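Local structure of tyrosinase (Aspergillus oryzae, 6JU7) at residues Trp270-Asp275 with His332-Asn337; Arg66-His71 with Ala366-Ile371. The protein probably oxidises L-tyrosine and L-dopa to L-dopaquinone with molecular oxygen at a dicopper centre, as tyrosinases do in melanin biosynthesis. The protein carries 1 engineered substitution. All coordinates share one frame; numbering follows the deposited sequence.

Contact 1. Residues Trp270-Asp275 with His332-Asn337; sequences WYQNLD and HNNVHN. With TYR (tyrosine), chain E.
Asn334 pushes its carboxamide between the rings of Trp270 and Tyr271, and each branch of the amide finds a partner in the loop. Its OD1 accepts from the backbone N of Tyr271 at 3.0 Å, the N-H arriving in the carbonyl plane on a lone pair, though somewhat bent. The ND2 branch lies at the edge of the indole, 3.4 Å from Trp270 CE3, with the amide turned 77° from the ring. The same nitrogen donates to Gln272 OE1 at 2.9 Å and also to Ala330 O, one turn back on its own helix; these bonds would fix which way the amide is flipped.

Gln272 reaches this site because its chain bends at chi2, which carries OE1 over the centre of one face of the Tyr271 ring. Tyr271 stands with CG between its backbone N and carbonyl carbon (chi1 65°), directing the ring to the helix, where OH receives an almost straight hydrogen bond from Asn333 ND2 (3.0 Å, 176°). On the other branch Asn333 OD1 lies 3.4 Å from CD1 of the bound tyrosine. Asn337 grips that ligand twice, OD1 taking a bond from its amino N and ND2 giving one to its OXT. The ligand ring covers one face of His336, which with His332 binds copper in this protein, though His336 NE2 is here hydrogen-bonded to His376, consistent with a vacant metal position.

The loop between helices 258-267 and 283-292 thus lies against helix 328-340 beside the bound tyrosine, a tyrosinase substrate, while Trp270 turns to helix 283-292, touching Leu283 and Met286, and His332 touches Ile379 of helix 371-389.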
loop_
_atom_site.group_PDB
_atom_site.type_symbol
_atom_site.label_atom_id
_atom_site.label_comp_id
_atom_site.label_asym_id
_atom_site.label_seq_id
_atom_site.Cartn_x
_atom_site.Cartn_y
_atom_site.Cartn_z
ATOM N N TRP B 270 7.733 22.492 0.208
ATOM C CA TRP B 270 7.419 23.403 1.313
ATOM C C TRP B 270 6.097 24.138 1.098
ATOM O O TRP B 270 5.811 24.593 -0.019
ATOM C CB TRP B 270 8.542 24.447 1.500
ATOM C CG TRP B 270 9.874 23.764 1.715
ATOM C CD1 TRP B 270 10.870 23.653 0.782
ATOM C CD2 TRP B 270 10.361 23.094 2.880
ATOM N NE1 TRP B 270 11.946 22.977 1.290
ATOM C CE2 TRP B 270 11.659 22.615 2.585
ATOM C CE3 TRP B 270 9.847 22.854 4.158
ATOM C CZ2 TRP B 270 12.427 21.910 3.516
ATOM C CZ3 TRP B 270 10.615 22.152 5.076
ATOM C CH2 TRP B 270 11.891 21.684 4.760
ATOM N N TYR B 271 5.304 24.321 2.162
ATOM C CA TYR B 271 4.052 25.067 1.957
ATOM C C TYR B 271 4.308 26.573 1.985
ATOM O O TYR B 271 3.472 27.327 1.461
ATOM C CB TYR B 271 2.942 24.684 2.934
ATOM C CG TYR B 271 3.189 24.996 4.387
ATOM C CD1 TYR B 271 2.978 26.261 4.919
ATOM C CD2 TYR B 271 3.625 23.998 5.249
ATOM C CE1 TYR B 271 3.208 26.531 6.257
ATOM C CE2 TYR B 271 3.865 24.260 6.579
ATOM C CZ TYR B 271 3.661 25.523 7.086
ATOM O OH TYR B 271 3.876 25.786 8.419
ATOM N N GLN B 272 5.438 26.979 2.564
ATOM C CA GLN B 272 5.785 28.391 2.654
ATOM C C GLN B 272 6.201 28.985 1.317
ATOM O O GLN B 272 6.770 28.313 0.464
ATOM C CB GLN B 272 6.914 28.585 3.677
ATOM C CG GLN B 272 6.490 28.250 5.086
ATOM C CD GLN B 272 6.757 26.814 5.492
ATOM O OE1 GLN B 272 6.828 25.868 4.713
ATOM N NE2 GLN B 272 6.872 26.654 6.809
ATOM N N ASN B 273 5.910 30.277 1.193
ATOM C CA ASN B 273 6.459 31.133 0.149
ATOM C C ASN B 273 7.948 31.374 0.412
ATOM O O ASN B 273 8.321 31.965 1.435
ATOM C CB ASN B 273 5.712 32.474 0.121
ATOM C CG ASN B 273 6.045 33.288 -1.111
ATOM O OD1 ASN B 273 6.835 32.841 -1.934
ATOM N ND2 ASN B 273 5.431 34.462 -1.257
ATOM N N LEU B 274 8.787 30.888 -0.491
ATOM C CA LEU B 274 10.234 31.026 -0.369
ATOM C C LEU B 274 10.761 32.109 -1.306
ATOM O O LEU B 274 11.933 32.093 -1.687
ATOM C CB LEU B 274 10.943 29.699 -0.670
ATOM C CG LEU B 274 10.488 28.503 0.178
ATOM C CD1 LEU B 274 11.468 27.341 0.039
ATOM C CD2 LEU B 274 10.327 28.903 1.631
ATOM N N ASP B 275 9.902 33.052 -1.654
ATOM C CA ASP B 275 10.315 34.222 -2.420
ATOM C C ASP B 275 11.492 34.918 -1.746
ATOM O O ASP B 275 11.511 35.140 -0.532
ATOM C CB ASP B 275 9.108 35.144 -2.613
ATOM N N HIS B 332 8.204 20.666 11.215
ATOM C CA HIS B 332 7.324 19.578 11.656
ATOM C C HIS B 332 6.022 19.573 10.870
ATOM O O HIS B 332 5.489 18.518 10.520
ATOM C CB HIS B 332 7.126 19.657 13.171
ATOM C CG HIS B 332 5.758 19.440 13.710
ATOM N ND1 HIS B 332 4.785 20.431 13.658
ATOM C CD2 HIS B 332 5.185 18.410 14.371
ATOM C CE1 HIS B 332 3.683 19.988 14.226
ATOM N NE2 HIS B 332 3.888 18.759 14.668
ATOM N N ASN B 333 5.483 20.757 10.582
ATOM C CA ASN B 333 4.236 20.851 9.852
ATOM C C ASN B 333 4.379 20.255 8.449
ATOM O O ASN B 333 3.493 19.518 8.003
ATOM C CB ASN B 333 3.793 22.310 9.694
ATOM C CG ASN B 333 3.291 22.961 10.954
ATOM O OD1 ASN B 333 3.042 22.279 11.962
ATOM N ND2 ASN B 333 3.107 24.280 10.877
ATOM N N ASN B 334 5.469 20.650 7.779
ATOM C CA ASN B 334 5.747 20.117 6.446
ATOM C C ASN B 334 5.949 18.609 6.486
ATOM O O ASN B 334 5.387 17.924 5.627
ATOM C CB ASN B 334 6.972 20.800 5.823
ATOM C CG ASN B 334 6.638 22.183 5.290
ATOM O OD1 ASN B 334 6.058 22.263 4.214
ATOM N ND2 ASN B 334 6.978 23.230 6.021
ATOM N N VAL B 335 6.725 18.104 7.446
ATOM C CA VAL B 335 6.910 16.645 7.461
ATOM C C VAL B 335 5.581 15.937 7.666
ATOM O O VAL B 335 5.333 14.901 7.043
ATOM C CB VAL B 335 7.947 16.234 8.517
ATOM C CG1 VAL B 335 8.066 14.722 8.643
ATOM C CG2 VAL B 335 9.295 16.872 8.183
ATOM N N HIS B 336 4.689 16.465 8.504
ATOM C CA HIS B 336 3.365 15.875 8.673
ATOM C C HIS B 336 2.626 15.785 7.347
ATOM O O HIS B 336 2.054 14.744 7.033
ATOM C CB HIS B 336 2.530 16.724 9.646
ATOM C CG HIS B 336 2.582 16.264 11.072
ATOM N ND1 HIS B 336 1.789 15.245 11.544
ATOM C CD2 HIS B 336 3.321 16.663 12.133
ATOM C CE1 HIS B 336 2.033 15.032 12.838
ATOM N NE2 HIS B 336 2.975 15.892 13.222
ATOM N N ASN B 337 2.613 16.898 6.604
ATOM C CA ASN B 337 1.910 16.899 5.317
ATOM C C ASN B 337 2.532 15.893 4.369
ATOM O O ASN B 337 1.826 15.174 3.639
ATOM C CB ASN B 337 1.956 18.303 4.719
ATOM C CG ASN B 337 1.092 19.299 5.463
ATOM O OD1 ASN B 337 0.117 18.930 6.127
ATOM N ND2 ASN B 337 1.404 20.586 5.361
HETATM N N TYR E . -1.551 20.314 8.065
HETATM C CA TYR E . -0.742 21.183 8.913
HETATM C C TYR E . -0.265 22.398 8.113
HETATM O O TYR E . 0.165 23.375 8.749
HETATM C CB TYR E . 0.461 20.460 9.497
HETATM C CG TYR E . 0.210 19.536 10.666
HETATM C CD1 TYR E . 0.680 19.868 11.935
HETATM C CD2 TYR E . -0.456 18.329 10.524
HETATM C CE1 TYR E . 0.470 19.036 13.022
HETATM C CE2 TYR E . -0.670 17.486 11.596
HETATM C CZ TYR E . -0.201 17.838 12.849
HETATM O OH TYR E . -0.413 16.997 13.909
HETATM O OXT TYR E . -0.334 22.341 6.871
#

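Contact 2. Residues Arg66-His71 with Ala366-Ile371; sequences RLAGIH and AAYDPI. With TYR (tyrosine), chain E.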
loop_
_atom_site.group_PDB
_atom_site.type_symbol
_atom_site.label_atom_id
_atom_site.label_comp_id
_atom_site.label_asym_id
_atom_site.label_seq_id
_atom_site.Cartn_x
_atom_site.Cartn_y
_atom_site.Cartn_z
ATOM N N ARG B 66 -7.492 5.978 22.875
ATOM C CA ARG B 66 -7.629 7.072 23.837
ATOM C C ARG B 66 -6.350 7.883 23.995
ATOM O O ARG B 66 -6.424 9.101 24.254
ATOM C CB ARG B 66 -8.074 6.498 25.183
ATOM C CG ARG B 66 -9.471 5.897 25.158
ATOM C CD ARG B 66 -10.564 6.933 24.987
ATOM N NE ARG B 66 -10.481 8.002 25.977
ATOM C CZ ARG B 66 -10.874 7.875 27.245
ATOM N NH1 ARG B 66 -11.366 6.711 27.665
ATOM N NH2 ARG B 66 -10.750 8.899 28.083
ATOM N N LEU B 67 -5.171 7.257 23.857
ATOM C CA LEU B 67 -3.929 8.036 23.951
ATOM C C LEU B 67 -3.783 8.946 22.737
ATOM O O LEU B 67 -3.431 10.122 22.866
ATOM C CB LEU B 67 -2.721 7.107 24.065
ATOM C CG LEU B 67 -2.612 6.332 25.375
ATOM C CD1 LEU B 67 -1.536 5.255 25.283
ATOM C CD2 LEU B 67 -2.299 7.262 26.547
ATOM N N ALA B 68 -4.053 8.423 21.553
ATOM C CA ALA B 68 -4.074 9.249 20.348
ATOM C C ALA B 68 -5.171 10.307 20.459
ATOM O O ALA B 68 -5.003 11.427 19.989
ATOM C CB ALA B 68 -4.285 8.397 19.098
ATOM N N GLY B 69 -6.269 10.008 21.150
ATOM C CA GLY B 69 -7.366 10.955 21.309
ATOM C C GLY B 69 -7.016 12.156 22.165
ATOM O O GLY B 69 -7.763 13.137 22.155
ATOM N N ILE B 70 -5.939 12.107 22.941
ATOM C CA ILE B 70 -5.515 13.271 23.709
ATOM C C ILE B 70 -5.192 14.428 22.776
ATOM O O ILE B 70 -5.498 15.579 23.072
ATOM C CB ILE B 70 -4.285 12.928 24.583
ATOM C CG1 ILE B 70 -4.636 11.916 25.682
ATOM C CG2 ILE B 70 -3.640 14.158 25.187
ATOM C CD1 ILE B 70 -3.428 11.337 26.385
ATOM N N HIS B 71 -4.609 14.102 21.624
ATOM C CA HIS B 71 -4.075 15.146 20.755
ATOM C C HIS B 71 -5.199 15.967 20.118
ATOM O O HIS B 71 -5.100 17.197 20.101
ATOM C CB HIS B 71 -3.218 14.487 19.691
ATOM C CG HIS B 71 -2.398 15.356 18.807
ATOM N ND1 HIS B 71 -2.759 15.645 17.508
ATOM C CD2 HIS B 71 -1.220 15.976 19.006
ATOM C CE1 HIS B 71 -1.838 16.413 16.950
ATOM N NE2 HIS B 71 -0.886 16.627 17.836
ATOM N N ALA B 366 -3.966 13.096 13.199
ATOM C CA ALA B 366 -2.616 12.596 12.922
ATOM C C ALA B 366 -2.118 11.604 13.956
ATOM O O ALA B 366 -1.365 10.687 13.599
ATOM C CB ALA B 366 -1.654 13.779 12.835
ATOM N N ALA B 367 -2.473 11.732 15.235
ATOM C CA ALA B 367 -1.868 10.897 16.267
ATOM C C ALA B 367 -2.351 9.458 16.144
ATOM O O ALA B 367 -1.745 8.574 16.752
ATOM C CB ALA B 367 -2.196 11.445 17.658
ATOM N N TYR B 368 -3.380 9.173 15.334
ATOM C CA TYR B 368 -3.798 7.773 15.160
ATOM C C TYR B 368 -2.771 7.011 14.330
ATOM O O TYR B 368 -2.693 5.784 14.478
ATOM C CB TYR B 368 -5.208 7.658 14.542
ATOM C CG TYR B 368 -6.201 8.205 15.555
ATOM C CD1 TYR B 368 -6.610 7.406 16.616
ATOM C CD2 TYR B 368 -6.660 9.520 15.490
ATOM C CE1 TYR B 368 -7.489 7.866 17.578
ATOM C CE2 TYR B 368 -7.526 9.985 16.467
ATOM C CZ TYR B 368 -7.943 9.170 17.495
ATOM O OH TYR B 368 -8.805 9.634 18.477
ATOM N N ASP B 369 -1.989 7.671 13.471
ATOM C CA ASP B 369 -1.024 6.919 12.657
ATOM C C ASP B 369 0.182 6.620 13.534
ATOM O O ASP B 369 0.769 7.563 14.088
ATOM C CB ASP B 369 -0.624 7.751 11.429
ATOM C CG ASP B 369 0.218 6.958 10.453
ATOM O OD1 ASP B 369 1.084 6.213 10.982
ATOM O OD2 ASP B 369 0.064 7.124 9.222
ATOM N N PRO B 370 0.565 5.367 13.747
ATOM C CA PRO B 370 1.688 5.105 14.652
ATOM C C PRO B 370 2.975 5.845 14.320
ATOM O O PRO B 370 3.829 6.010 15.226
ATOM C CB PRO B 370 1.863 3.571 14.535
ATOM C CG PRO B 370 0.500 3.077 14.156
ATOM C CD PRO B 370 -0.072 4.140 13.249
ATOM N N ILE B 371 3.183 6.298 13.078
ATOM C CA ILE B 371 4.417 7.053 12.797
ATOM C C ILE B 371 4.396 8.401 13.503
ATOM O O ILE B 371 5.477 8.980 13.718
ATOM C CB ILE B 371 4.670 7.251 11.284
ATOM C CG1 ILE B 371 6.120 7.653 10.981
ATOM C CG2 ILE B 371 3.664 8.235 10.703
ATOM C CD1 ILE B 371 6.544 7.649 9.543
HETATM N N TYR E . -1.551 20.314 8.065
HETATM C CA TYR E . -0.742 21.183 8.913
HETATM C C TYR E . -0.265 22.398 8.113
HETATM O O TYR E . 0.165 23.375 8.749
HETATM C CB TYR E . 0.461 20.460 9.497
HETATM C CG TYR E . 0.210 19.536 10.666
HETATM C CD1 TYR E . 0.680 19.868 11.935
HETATM C CD2 TYR E . -0.456 18.329 10.524
HETATM C CE1 TYR E . 0.470 19.036 13.022
HETATM C CE2 TYR E . -0.670 17.486 11.596
HETATM C CZ TYR E . -0.201 17.838 12.849
HETATM O OH TYR E . -0.413 16.997 13.909
HETATM O OXT TYR E . -0.334 22.341 6.871
HETATM O O HOH W 1 -4.578 13.665 16.312
#
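The backbones come nearest at Ala68 and Ala367, whose CA atoms are 4.9 Å apart, a spacing allowed by two small side chains where helix 64-68 meets the loop before helix 371-389. Ala68 is the centre of the contact. Its CB sits over one face of the Tyr368 ring, offset toward the rim and 3.8 Å from the centroid, a CH-pi contact; the same methyl also packs against Ala367 CB at 4.0 Å. Further along the phenol, OH lies 3.4 Å from Gly69 CA and donates its hydrogen bond to Ala73 O just beyond the segment.

Ala367 CB in turn rests 3.8 Å from His71 CB. The imidazole extends past this methyl, CG anti to the backbone N (chi1 -171°), toward a copper position that appears vacant here. No direct hydrogen bond crosses between the segments, but a water joins them: it lies 2.9 Å from His71 ND1 and accepts from Ala367 N at 3.1 Å. Together with a weak bond between ND1 and Val363 O, this bridge would limit rotation of the ring. The ligand's phenol OH approaches the edge of the imidazole, 3.4 Å from His71 CE1, and Ala366 CB also faces that hydroxyl. Farther on, Asp369 OD1 accepts from Ile371 N, a capping bond at the start of helix 371-389, while OD2 forms a salt bridge with Lys239.

Phe372 meets the His71 ring edge-to-face, and His98 lies beside it. His71, His98 and His107 make one half of the copper-binding site, and His332, His336 and His376 the other; such paired histidine triads are the hallmark of the dicopper centre of the tyrosinase family.

Overall arrangement
From the N terminus the chain first passes through 66-71, which takes in part of helix 64-68, and meets 366-371 some 294 residues later, so contact 2 closes a loop of nearly 300 residues. Contact 1 is nested within that loop: 270-275 and 332-337 close a smaller one of 56 residues, and the two do not cross. Their centres lie about 22 Å apart, yet they touch where His336 CE1 packs on Ala366 CB, 3.9 Å away, and both reach the bound tyrosine. Contact 1 joins an outer loop to helix 328-340, contact 2 joins the first copper-ligand segment to the approach of helix 371-389, and together they flank the dicopper pocket of the central domain.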